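Glucan-binding protein C, GbpC (Streptococcus mutans, PDB 6CAM) probably binds glucan at the streptococcal cell surface, where it is anchored to peptidoglycan, and binds a calcium ion. Local coordinates at residues A[179-184]-A[324-329]; A[119-124]-A[169-174]; A[62-67]-A[218-223]. All coordinates share one frame; numbering follows the deposited sequence.

How the contacts relate
From the N terminus, the long helix 3-51 leads to residues 62-67, which wait some 150 residues for their partner, 218-223, in contact 3. Within that span lies all of contact 2, where 119-124 meets 169-174 after 44 intervening residues. The chain then turns directly into 179-184, whose partner 324-329 arrives late, so contact 1 crosses contact 3. Contacts 1 and 2 share one antiparallel sheet: strands 167-172 and 180-184 are neighbours in it, joined by Gly183 O to Leu169 N and Phe181 O to Asn171 N. Contact 3 ties two smaller sheets together and touches contact 1 through Leu222 and Phe329.

Contact 1. Residues A[179-184]-A[324-329]; sequences TIFIGA and PTTIWF. With BGC (beta-D-glucopyranose), chain C; BGC (beta-D-glucopyranose), chain D.
Ile182 and Ile327 meet through their CG2 methyls, 3.5 Å apart, on the side of the sheet that also carries Ile180 and Phe329. CG1 of Ile182 lies anti to the backbone N (chi1 -180°), which leaves the CG2 branch to face the partner strand while the longer arm leads off it. This apolar side packs on strands 194-204 and 312-319, where Phe329 stacks on Phe314. On the other side, the Phe181 ring lies over the Trp328 CB, which sits 3.9 Å from the ring centroid in a CH-pi contact, offset toward the rim. The indole is slid away, so the two rings barely overlap, and Thr326 CB lies at the edge of the phenyl ring, near its plane. Gly183 has no side chain, and Thr326 CG2 rests against its CA at 4.1 Å.

Strands 180-184 and 325-329 are an antiparallel pair, with 325-329 at the border of a four-stranded sheet. Ile180, Ile182 and Ala184 each exchange two backbone hydrogen bonds with Phe329, Ile327 and Thr325; Ile182 N to Ile327 O is nearly straight (171°).

The outer edge of 325-329 turns its polar backbone to sugar. O1 of the glucose of chain C donates to Thr326 O at 3.0 Å, and Trp328 N gives a longer, bent bond to its O3 (3.3 Å, 140°). The glucose of chain D sets O2 3.8 Å above one face of the indole, over its centre, while Trp328 NE1 is held by Lys178 O. The Ile327 side chain lies next to Glu237, a calcium ligand, about 5 Å from the bound calcium ion.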
loop_
_atom_site.group_PDB
_atom_site.type_symbol
_atom_site.label_atom_id
_atom_site.label_comp_id
_atom_site.label_asym_id
_atom_site.label_seq_id
_atom_site.Cartn_x
_atom_site.Cartn_y
_atom_site.Cartn_z
ATOM N N THR A 179 4.499 -8.213 3.243
ATOM C CA THR A 179 5.786 -7.712 2.891
ATOM C C THR A 179 6.422 -6.959 4.033
ATOM O O THR A 179 6.752 -7.579 5.003
ATOM C CB THR A 179 5.807 -6.980 1.552
ATOM O OG1 THR A 179 4.946 -7.644 0.588
ATOM C CG2 THR A 179 7.205 -6.932 1.008
ATOM N N ILE A 180 6.514 -5.642 3.978
ATOM C CA ILE A 180 7.382 -4.902 4.888
ATOM C C ILE A 180 6.736 -3.576 5.264
ATOM O O ILE A 180 6.152 -2.928 4.451
ATOM C CB ILE A 180 8.745 -4.723 4.201
ATOM C CG1 ILE A 180 9.822 -4.131 5.090
ATOM C CG2 ILE A 180 8.647 -3.919 2.925
ATOM C CD1 ILE A 180 11.141 -4.061 4.335
ATOM N N PHE A 181 6.915 -3.181 6.495
ATOM C CA PHE A 181 6.472 -1.880 6.950
ATOM C C PHE A 181 7.811 -1.266 7.419
ATOM O O PHE A 181 8.427 -1.769 8.262
ATOM C CB PHE A 181 5.454 -1.993 8.043
ATOM C CG PHE A 181 4.650 -0.762 8.237
ATOM C CD1 PHE A 181 5.247 0.427 8.258
ATOM C CD2 PHE A 181 3.320 -0.818 8.381
ATOM C CE1 PHE A 181 4.519 1.599 8.443
ATOM C CE2 PHE A 181 2.581 0.328 8.557
ATOM C CZ PHE A 181 3.203 1.529 8.603
ATOM N N ILE A 182 8.244 -0.210 6.790
ATOM C CA ILE A 182 9.551 0.334 7.050
ATOM C C ILE A 182 9.443 1.820 7.301
ATOM O O ILE A 182 8.596 2.476 6.729
ATOM C CB ILE A 182 10.518 -0.020 5.912
ATOM C CG1 ILE A 182 11.911 0.537 6.155
ATOM C CG2 ILE A 182 10.008 0.421 4.554
ATOM C CD1 ILE A 182 12.964 -0.176 5.338
ATOM N N GLY A 183 10.307 2.336 8.160
ATOM C CA GLY A 183 10.294 3.740 8.411
ATOM C C GLY A 183 11.486 4.191 9.162
ATOM O O GLY A 183 12.258 3.388 9.670
ATOM N N ALA A 184 11.657 5.500 9.189
ATOM C CA ALA A 184 12.797 6.110 9.859
ATOM C C ALA A 184 12.445 7.538 10.140
ATOM O O ALA A 184 11.570 8.084 9.502
ATOM C CB ALA A 184 14.025 6.057 8.977
ATOM N N PRO A 324 8.533 11.449 10.731
ATOM C CA PRO A 324 9.141 10.199 10.263
ATOM C C PRO A 324 8.521 9.713 8.991
ATOM O O PRO A 324 7.333 9.920 8.760
ATOM C CB PRO A 324 8.856 9.238 11.410
ATOM C CG PRO A 324 8.939 10.120 12.588
ATOM C CD PRO A 324 8.220 11.370 12.168
ATOM N N THR A 325 9.340 9.081 8.178
ATOM C CA THR A 325 8.960 8.619 6.877
ATOM C C THR A 325 8.642 7.156 7.013
ATOM O O THR A 325 9.463 6.418 7.482
ATOM C CB THR A 325 10.139 8.791 5.906
ATOM O OG1 THR A 325 10.456 10.186 5.781
ATOM C CG2 THR A 325 9.805 8.244 4.537
ATOM N N THR A 326 7.477 6.735 6.560
ATOM C CA THR A 326 7.063 5.349 6.701
ATOM C C THR A 326 6.381 4.897 5.422
ATOM O O THR A 326 5.790 5.689 4.682
ATOM C CB THR A 326 6.086 5.172 7.884
ATOM O OG1 THR A 326 4.909 5.969 7.678
ATOM C CG2 THR A 326 6.741 5.573 9.205
ATOM N N ILE A 327 6.477 3.612 5.145
ATOM C CA ILE A 327 5.699 3.040 4.080
ATOM C C ILE A 327 5.432 1.604 4.460
ATOM O O ILE A 327 6.312 0.913 4.966
ATOM C CB ILE A 327 6.425 3.121 2.714
ATOM C CG1 ILE A 327 5.561 2.545 1.590
ATOM C CG2 ILE A 327 7.751 2.381 2.727
ATOM C CD1 ILE A 327 6.005 2.921 0.188
ATOM N N TRP A 328 4.199 1.182 4.256
ATOM C CA TRP A 328 3.889 -0.224 4.229
ATOM C C TRP A 328 3.902 -0.583 2.771
ATOM O O TRP A 328 3.065 -0.154 2.025
ATOM C CB TRP A 328 2.534 -0.480 4.826
ATOM C CG TRP A 328 2.196 -1.895 4.922
ATOM C CD1 TRP A 328 2.873 -2.982 4.386
ATOM C CD2 TRP A 328 1.096 -2.413 5.606
ATOM N NE1 TRP A 328 2.222 -4.142 4.704
ATOM C CE2 TRP A 328 1.133 -3.821 5.463
ATOM C CE3 TRP A 328 0.068 -1.828 6.365
ATOM C CZ2 TRP A 328 0.173 -4.648 6.033
ATOM C CZ3 TRP A 328 -0.896 -2.660 6.931
ATOM C CH2 TRP A 328 -0.828 -4.052 6.762
ATOM N N PHE A 329 4.884 -1.342 2.353
ATOM C CA PHE A 329 4.989 -1.683 0.975
ATOM C C PHE A 329 4.709 -3.151 0.946
ATOM O O PHE A 329 5.410 -3.907 1.569
ATOM C CB PHE A 329 6.389 -1.425 0.386
ATOM C CG PHE A 329 6.491 -1.901 -1.031
ATOM C CD1 PHE A 329 6.018 -1.104 -2.047
ATOM C CD2 PHE A 329 6.937 -3.167 -1.325
ATOM C CE1 PHE A 329 6.037 -1.550 -3.356
ATOM C CE2 PHE A 329 6.987 -3.614 -2.627
ATOM C CZ PHE A 329 6.521 -2.816 -3.642
HETATM C C2 BGC C . 2.223 4.393 3.535
HETATM C C3 BGC C . 1.109 3.589 2.988
HETATM C C4 BGC C . -0.260 3.815 3.562
HETATM C C5 BGC C . -0.527 5.309 3.840
HETATM C C6 BGC C . -1.844 5.671 4.552
HETATM C C1 BGC C . 1.820 5.829 3.848
HETATM O O1 BGC C . 2.855 6.469 4.630
HETATM O O2 BGC C . 2.882 4.310 2.279
HETATM O O3 BGC C . 1.534 2.224 2.701
HETATM O O4 BGC C . -0.761 3.469 2.288
HETATM O O5 BGC C . 0.579 5.839 4.576
HETATM O O6 BGC C . -2.636 6.635 3.779
HETATM C C2 BGC D . -1.760 -2.227 2.064
HETATM C C3 BGC D . -2.094 -2.329 0.555
HETATM C C4 BGC D . -0.861 -2.151 -0.324
HETATM C C5 BGC D . 0.363 -1.884 0.542
HETATM C C6 BGC D . 1.572 -1.651 -0.317
HETATM C C1 BGC D . -0.814 -1.066 2.439
HETATM O O1 BGC D . -1.551 0.153 2.654
HETATM O O2 BGC D . -1.246 -3.490 2.558
HETATM O O3 BGC D . -3.080 -1.361 0.135
HETATM O O4 BGC D . -0.655 -3.320 -1.138
HETATM O O5 BGC D . 0.160 -0.785 1.430
HETATM O O6 BGC D . 1.484 -0.757 -1.406
#

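Contact 2. Residues A[119-124]-A[169-174]; sequences KEDTWF and LVNLFH
Trp123 and Asn171 stack flat against each other, ring and amide planes 12° apart. Asn171 CB lies 3.5 Å from the centroid of the six-membered ring, almost on its normal, and the amide continues over the same face toward the rim, with CG 3.4 Å from Trp123 CE2. Leu169 CG abuts the edge of the indole. The opposite side of the sheet is also packed: Val170 CB sits over the face of the Phe124 ring, while Leu172 CD2 meets its edge. With Phe124 CG between the backbone N and the carbonyl carbon (chi1 51°), the ring leans across the partner strand, onto Val170 and Leu172.

Toward 119-121 the pairing gives way to loop, and water enters. Asp121 OD1 takes the backbone N-H of His174 at 3.0 Å on its anti side, somewhat out of the carboxylate plane, and OD2 receives a water that in turn accepts from Asn171 ND2 at 2.8 Å. One carboxylate thus bridges the loop after Leu172 and the stacked amide. Lys119 O stands over the centre of the His174 ring, whose ND1 is bound to Ala72 O.

Thr122 with Leu172 and Phe124 with Val170 are hydrogen-bonded pairs, and Trp123 with Asn171 is the non-hydrogen-bonded pair between them, the alternation of an antiparallel sheet; strand 122-127 lies at the end of the four-stranded sheet away from 325-329, the strand that binds glucose.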
loop_
_atom_site.group_PDB
_atom_site.type_symbol
_atom_site.label_atom_id
_atom_site.label_comp_id
_atom_site.label_asym_id
_atom_site.label_seq_id
_atom_site.Cartn_x
_atom_site.Cartn_y
_atom_site.Cartn_z
ATOM N N LYS A 119 7.515 -17.855 13.381
ATOM C CA LYS A 119 6.127 -17.778 13.038
ATOM C C LYS A 119 5.549 -16.416 13.295
ATOM O O LYS A 119 4.402 -16.211 13.006
ATOM C CB LYS A 119 5.336 -18.825 13.836
ATOM C CG LYS A 119 5.887 -20.221 13.553
ATOM C CD LYS A 119 4.966 -21.287 14.126
ATOM C CE LYS A 119 4.839 -21.232 15.639
ATOM N NZ LYS A 119 6.141 -21.429 16.309
ATOM N N GLU A 120 6.333 -15.469 13.755
ATOM C CA GLU A 120 5.759 -14.157 14.077
ATOM C C GLU A 120 6.438 -13.047 13.299
ATOM O O GLU A 120 7.517 -13.217 12.790
ATOM C CB GLU A 120 5.821 -13.887 15.582
ATOM C CG GLU A 120 7.163 -13.545 16.144
ATOM C CD GLU A 120 7.173 -13.455 17.677
ATOM O OE1 GLU A 120 6.324 -12.729 18.249
ATOM O OE2 GLU A 120 8.074 -14.046 18.299
ATOM N N ASP A 121 5.761 -11.908 13.231
ATOM C CA ASP A 121 6.276 -10.734 12.587
ATOM C C ASP A 121 7.519 -10.350 13.363
ATOM O O ASP A 121 7.570 -10.453 14.585
ATOM C CB ASP A 121 5.281 -9.555 12.617
ATOM C CG ASP A 121 3.944 -9.861 11.947
ATOM O OD1 ASP A 121 3.843 -10.724 11.049
ATOM O OD2 ASP A 121 2.983 -9.135 12.278
ATOM N N THR A 122 8.532 -9.916 12.639
ATOM C CA THR A 122 9.833 -9.703 13.212
ATOM C C THR A 122 10.156 -8.252 13.035
ATOM O O THR A 122 9.736 -7.640 12.074
ATOM C CB THR A 122 10.832 -10.604 12.485
ATOM O OG1 THR A 122 10.404 -11.961 12.678
ATOM C CG2 THR A 122 12.197 -10.442 13.028
ATOM N N TRP A 123 10.851 -7.678 13.995
ATOM C CA TRP A 123 11.258 -6.302 13.889
ATOM C C TRP A 123 12.773 -6.212 13.916
ATOM O O TRP A 123 13.435 -6.865 14.734
ATOM C CB TRP A 123 10.710 -5.516 15.051
ATOM C CG TRP A 123 9.275 -5.200 15.046
ATOM C CD1 TRP A 123 8.231 -6.001 15.456
ATOM C CD2 TRP A 123 8.712 -3.945 14.711
ATOM N NE1 TRP A 123 7.058 -5.294 15.395
ATOM C CE2 TRP A 123 7.323 -4.032 14.936
ATOM C CE3 TRP A 123 9.252 -2.742 14.257
ATOM C CZ2 TRP A 123 6.448 -2.953 14.686
ATOM C CZ3 TRP A 123 8.367 -1.665 14.004
ATOM C CH2 TRP A 123 6.996 -1.792 14.235
ATOM N N PHE A 124 13.329 -5.407 13.016
ATOM C CA PHE A 124 14.742 -5.202 12.987
ATOM C C PHE A 124 15.086 -3.889 12.325
ATOM O O PHE A 124 14.254 -3.266 11.644
ATOM C CB PHE A 124 15.457 -6.367 12.285
ATOM C CG PHE A 124 14.891 -6.705 10.947
ATOM C CD1 PHE A 124 15.322 -6.056 9.803
ATOM C CD2 PHE A 124 13.955 -7.716 10.835
ATOM C CE1 PHE A 124 14.777 -6.377 8.585
ATOM C CE2 PHE A 124 13.442 -8.068 9.620
ATOM C CZ PHE A 124 13.843 -7.382 8.480
ATOM N N LEU A 169 13.912 1.242 10.514
ATOM C CA LEU A 169 13.234 0.223 11.304
ATOM C C LEU A 169 12.239 -0.503 10.421
ATOM O O LEU A 169 11.471 0.122 9.671
ATOM C CB LEU A 169 12.542 0.850 12.490
ATOM C CG LEU A 169 11.902 -0.080 13.519
ATOM C CD1 LEU A 169 12.939 -0.942 14.213
ATOM C CD2 LEU A 169 11.127 0.735 14.518
ATOM N N VAL A 170 12.238 -1.825 10.532
ATOM C CA VAL A 170 11.418 -2.674 9.722
ATOM C C VAL A 170 10.572 -3.570 10.609
ATOM O O VAL A 170 11.095 -4.213 11.557
ATOM C CB VAL A 170 12.279 -3.590 8.832
ATOM C CG1 VAL A 170 11.417 -4.613 8.133
ATOM C CG2 VAL A 170 13.047 -2.764 7.834
ATOM N N ASN A 171 9.292 -3.628 10.267
ATOM C CA ASN A 171 8.392 -4.659 10.725
ATOM C C ASN A 171 8.226 -5.572 9.529
ATOM O O ASN A 171 7.668 -5.192 8.508
ATOM C CB ASN A 171 7.075 -4.044 11.219
ATOM C CG ASN A 171 6.165 -5.068 11.876
ATOM O OD1 ASN A 171 6.543 -6.231 12.103
ATOM N ND2 ASN A 171 4.971 -4.646 12.189
ATOM N N LEU A 172 8.780 -6.763 9.643
ATOM C CA LEU A 172 8.772 -7.715 8.595
ATOM C C LEU A 172 7.661 -8.704 8.939
ATOM O O LEU A 172 7.732 -9.438 9.936
ATOM C CB LEU A 172 10.124 -8.406 8.502
ATOM C CG LEU A 172 10.236 -9.553 7.499
ATOM C CD1 LEU A 172 10.181 -9.030 6.088
ATOM C CD2 LEU A 172 11.522 -10.351 7.740
ATOM N N PHE A 173 6.648 -8.722 8.101
ATOM C CA PHE A 173 5.497 -9.609 8.312
ATOM C C PHE A 173 5.876 -11.032 8.027
ATOM O O PHE A 173 6.601 -11.312 7.086
ATOM C CB PHE A 173 4.317 -9.153 7.500
ATOM C CG PHE A 173 3.884 -7.791 7.888
ATOM C CD1 PHE A 173 3.287 -7.589 9.096
ATOM C CD2 PHE A 173 4.230 -6.705 7.099
ATOM C CE1 PHE A 173 2.958 -6.311 9.510
ATOM C CE2 PHE A 173 3.909 -5.420 7.492
ATOM C CZ PHE A 173 3.244 -5.236 8.689
ATOM N N HIS A 174 5.409 -11.947 8.850
ATOM C CA HIS A 174 5.757 -13.353 8.603
ATOM C C HIS A 174 4.991 -13.845 7.371
ATOM O O HIS A 174 5.439 -14.818 6.719
ATOM C CB HIS A 174 5.495 -14.236 9.825
ATOM C CG HIS A 174 4.061 -14.418 10.144
ATOM N ND1 HIS A 174 3.308 -15.439 9.598
ATOM C CD2 HIS A 174 3.235 -13.731 10.968
ATOM C CE1 HIS A 174 2.075 -15.344 10.056
ATOM N NE2 HIS A 174 2.005 -14.327 10.892
HETATM O O HOH W 1 3.416 -6.715 13.237
#

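Contact 3. Residues A[62-67]-A[218-223]; sequences QGLVFI and AIMSLS. With BGC (beta-D-glucopyranose), chain D.
Gln62 and Ile219 are joined by two hydrogen bonds between one side-chain amide and one residue's backbone. From CB, the Gln62 chain first runs with CG anti to its own N and then bends at chi2 (65°), bringing CD to 3.8 Å from Ile219 CB. From there the two ends of the amide take different partner atoms. NE2 donates to Ile219 O at 2.8 Å, a nearly straight bond (168°) with the acceptor close to the amide plane, and also touches Ile219 CB. OE1 accepts from Ile219 N at 3.1 Å and, on the opposite face of its plane, from Leu64 N at 2.9 Å. Three bonds therefore grip the amide and fix its rotation; the two on OE1 come from tilted donors, Leu64 N standing well above the plane. The glutamine amide thus pairs with both the N-H and the C=O of Ile219, much as a neighbouring strand would, while its bond to Leu64 N closes the short bend 62-64.

Beyond the amide the contact is apolar. Leu64 lays CB 3.9 Å from Ala218 CA and places CD2 3.8 Å from Met220 CG. Bent at chi3, the thioether of Met220 carries its CE methyl to Phe66, obliquely to the ring, 4.0 Å from CD2.

Strand 64-65 pairs with 143-144 in one small sheet, and strand 219-222 with 303-306 in another, so the contact joins borders of both. Strand 194-204 of the large sheet backs this junction: Phe203 packs on Leu64 and meets Phe66 edge-to-face, and Ile201 touches Met220.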
loop_
_atom_site.group_PDB
_atom_site.type_symbol
_atom_site.label_atom_id
_atom_site.label_comp_id
_atom_site.label_asym_id
_atom_site.label_seq_id
_atom_site.Cartn_x
_atom_site.Cartn_y
_atom_site.Cartn_z
ATOM N N GLN A 62 -2.949 -13.218 -15.518
ATOM C CA GLN A 62 -2.610 -13.559 -14.147
ATOM C C GLN A 62 -2.573 -15.045 -13.930
ATOM O O GLN A 62 -3.603 -15.731 -14.069
ATOM C CB GLN A 62 -3.633 -12.949 -13.194
ATOM C CG GLN A 62 -3.365 -13.264 -11.749
ATOM C CD GLN A 62 -2.058 -12.632 -11.295
ATOM O OE1 GLN A 62 -0.963 -13.096 -11.646
ATOM N NE2 GLN A 62 -2.167 -11.581 -10.521
ATOM N N GLY A 63 -1.384 -15.563 -13.682
ATOM C CA GLY A 63 -1.204 -16.941 -13.308
ATOM C C GLY A 63 -0.722 -17.063 -11.875
ATOM O O GLY A 63 -0.568 -18.160 -11.393
ATOM N N LEU A 64 -0.487 -15.938 -11.208
ATOM C CA LEU A 64 0.006 -15.963 -9.855
ATOM C C LEU A 64 -1.135 -15.816 -8.870
ATOM O O LEU A 64 -1.935 -14.910 -8.989
ATOM C CB LEU A 64 1.006 -14.846 -9.648
ATOM C CG LEU A 64 1.572 -14.721 -8.230
ATOM C CD1 LEU A 64 2.524 -15.878 -7.953
ATOM C CD2 LEU A 64 2.285 -13.387 -8.130
ATOM N N VAL A 65 -1.161 -16.695 -7.863
ATOM C CA VAL A 65 -2.089 -16.556 -6.760
ATOM C C VAL A 65 -1.187 -16.466 -5.551
ATOM O O VAL A 65 -0.520 -17.435 -5.176
ATOM C CB VAL A 65 -3.072 -17.736 -6.624
ATOM C CG1 VAL A 65 -3.914 -17.550 -5.367
ATOM C CG2 VAL A 65 -3.919 -17.856 -7.881
ATOM N N PHE A 66 -1.096 -15.264 -5.024
ATOM C CA PHE A 66 -0.163 -15.003 -3.960
ATOM C C PHE A 66 -0.749 -13.850 -3.218
ATOM O O PHE A 66 -0.376 -12.718 -3.447
ATOM C CB PHE A 66 1.205 -14.676 -4.532
ATOM C CG PHE A 66 2.266 -14.394 -3.498
ATOM C CD1 PHE A 66 2.669 -15.373 -2.602
ATOM C CD2 PHE A 66 2.934 -13.190 -3.503
ATOM C CE1 PHE A 66 3.670 -15.109 -1.685
ATOM C CE2 PHE A 66 3.913 -12.919 -2.588
ATOM C CZ PHE A 66 4.305 -13.893 -1.696
ATOM N N ILE A 67 -1.705 -14.167 -2.348
ATOM C CA ILE A 67 -2.525 -13.123 -1.705
ATOM C C ILE A 67 -2.662 -13.260 -0.201
ATOM O O ILE A 67 -2.886 -12.271 0.471
ATOM C CB ILE A 67 -3.917 -13.038 -2.348
ATOM C CG1 ILE A 67 -4.723 -11.847 -1.802
ATOM C CG2 ILE A 67 -4.732 -14.306 -2.165
ATOM C CD1 ILE A 67 -5.968 -11.586 -2.626
ATOM N N ALA A 218 3.000 -13.374 -13.830
ATOM C CA ALA A 218 3.057 -13.019 -12.442
ATOM C C ALA A 218 2.736 -11.566 -12.422
ATOM O O ALA A 218 3.651 -10.720 -12.532
ATOM C CB ALA A 218 4.417 -13.253 -11.829
ATOM N N ILE A 219 1.468 -11.280 -12.239
ATOM C CA ILE A 219 1.031 -9.901 -12.154
ATOM C C ILE A 219 0.966 -9.546 -10.697
ATOM O O ILE A 219 0.249 -10.194 -9.931
ATOM C CB ILE A 219 -0.315 -9.651 -12.826
ATOM C CG1 ILE A 219 -0.406 -10.311 -14.200
ATOM C CG2 ILE A 219 -0.549 -8.156 -12.951
ATOM C CD1 ILE A 219 0.752 -9.979 -15.107
ATOM N N MET A 220 1.693 -8.506 -10.317
ATOM C CA MET A 220 1.829 -8.187 -8.910
ATOM C C MET A 220 1.377 -6.778 -8.698
ATOM O O MET A 220 1.552 -5.913 -9.555
ATOM C CB MET A 220 3.226 -8.403 -8.471
ATOM C CG MET A 220 3.615 -9.856 -8.667
ATOM S SD MET A 220 4.988 -10.393 -7.703
ATOM C CE MET A 220 4.293 -10.342 -6.041
ATOM N N SER A 221 0.744 -6.584 -7.562
ATOM C CA SER A 221 0.219 -5.300 -7.176
ATOM C C SER A 221 1.355 -4.380 -6.739
ATOM O O SER A 221 2.302 -4.805 -6.099
ATOM C CB SER A 221 -0.748 -5.495 -6.016
ATOM O OG SER A 221 -0.058 -5.965 -4.864
ATOM N N LEU A 222 1.205 -3.107 -7.047
ATOM C CA LEU A 222 2.024 -2.040 -6.503
ATOM C C LEU A 222 1.005 -0.999 -6.039
ATOM O O LEU A 222 0.870 0.080 -6.618
ATOM C CB LEU A 222 2.945 -1.483 -7.579
ATOM C CG LEU A 222 3.979 -2.505 -8.095
ATOM C CD1 LEU A 222 4.727 -1.979 -9.299
ATOM C CD2 LEU A 222 4.932 -2.870 -6.992
ATOM N N SER A 223 0.276 -1.346 -4.989
ATOM C CA SER A 223 -0.845 -0.512 -4.526
ATOM C C SER A 223 -0.367 0.552 -3.582
ATOM O O SER A 223 0.759 0.533 -3.135
ATOM C CB SER A 223 -1.929 -1.375 -3.846
ATOM O OG SER A 223 -2.457 -2.314 -4.757
HETATM C C2 BGC D . -1.760 -2.227 2.064
HETATM C C3 BGC D . -2.094 -2.329 0.555
HETATM C C4 BGC D . -0.861 -2.151 -0.324
HETATM C C5 BGC D . 0.363 -1.884 0.542
HETATM C C6 BGC D . 1.572 -1.651 -0.317
HETATM C C1 BGC D . -0.814 -1.066 2.439
HETATM O O1 BGC D . -1.551 0.153 2.654
HETATM O O2 BGC D . -1.246 -3.490 2.558
HETATM O O3 BGC D . -3.080 -1.361 0.135
HETATM O O4 BGC D . -0.655 -3.320 -1.138
HETATM O O5 BGC D . 0.160 -0.785 1.430
HETATM O O6 BGC D . 1.484 -0.757 -1.406
#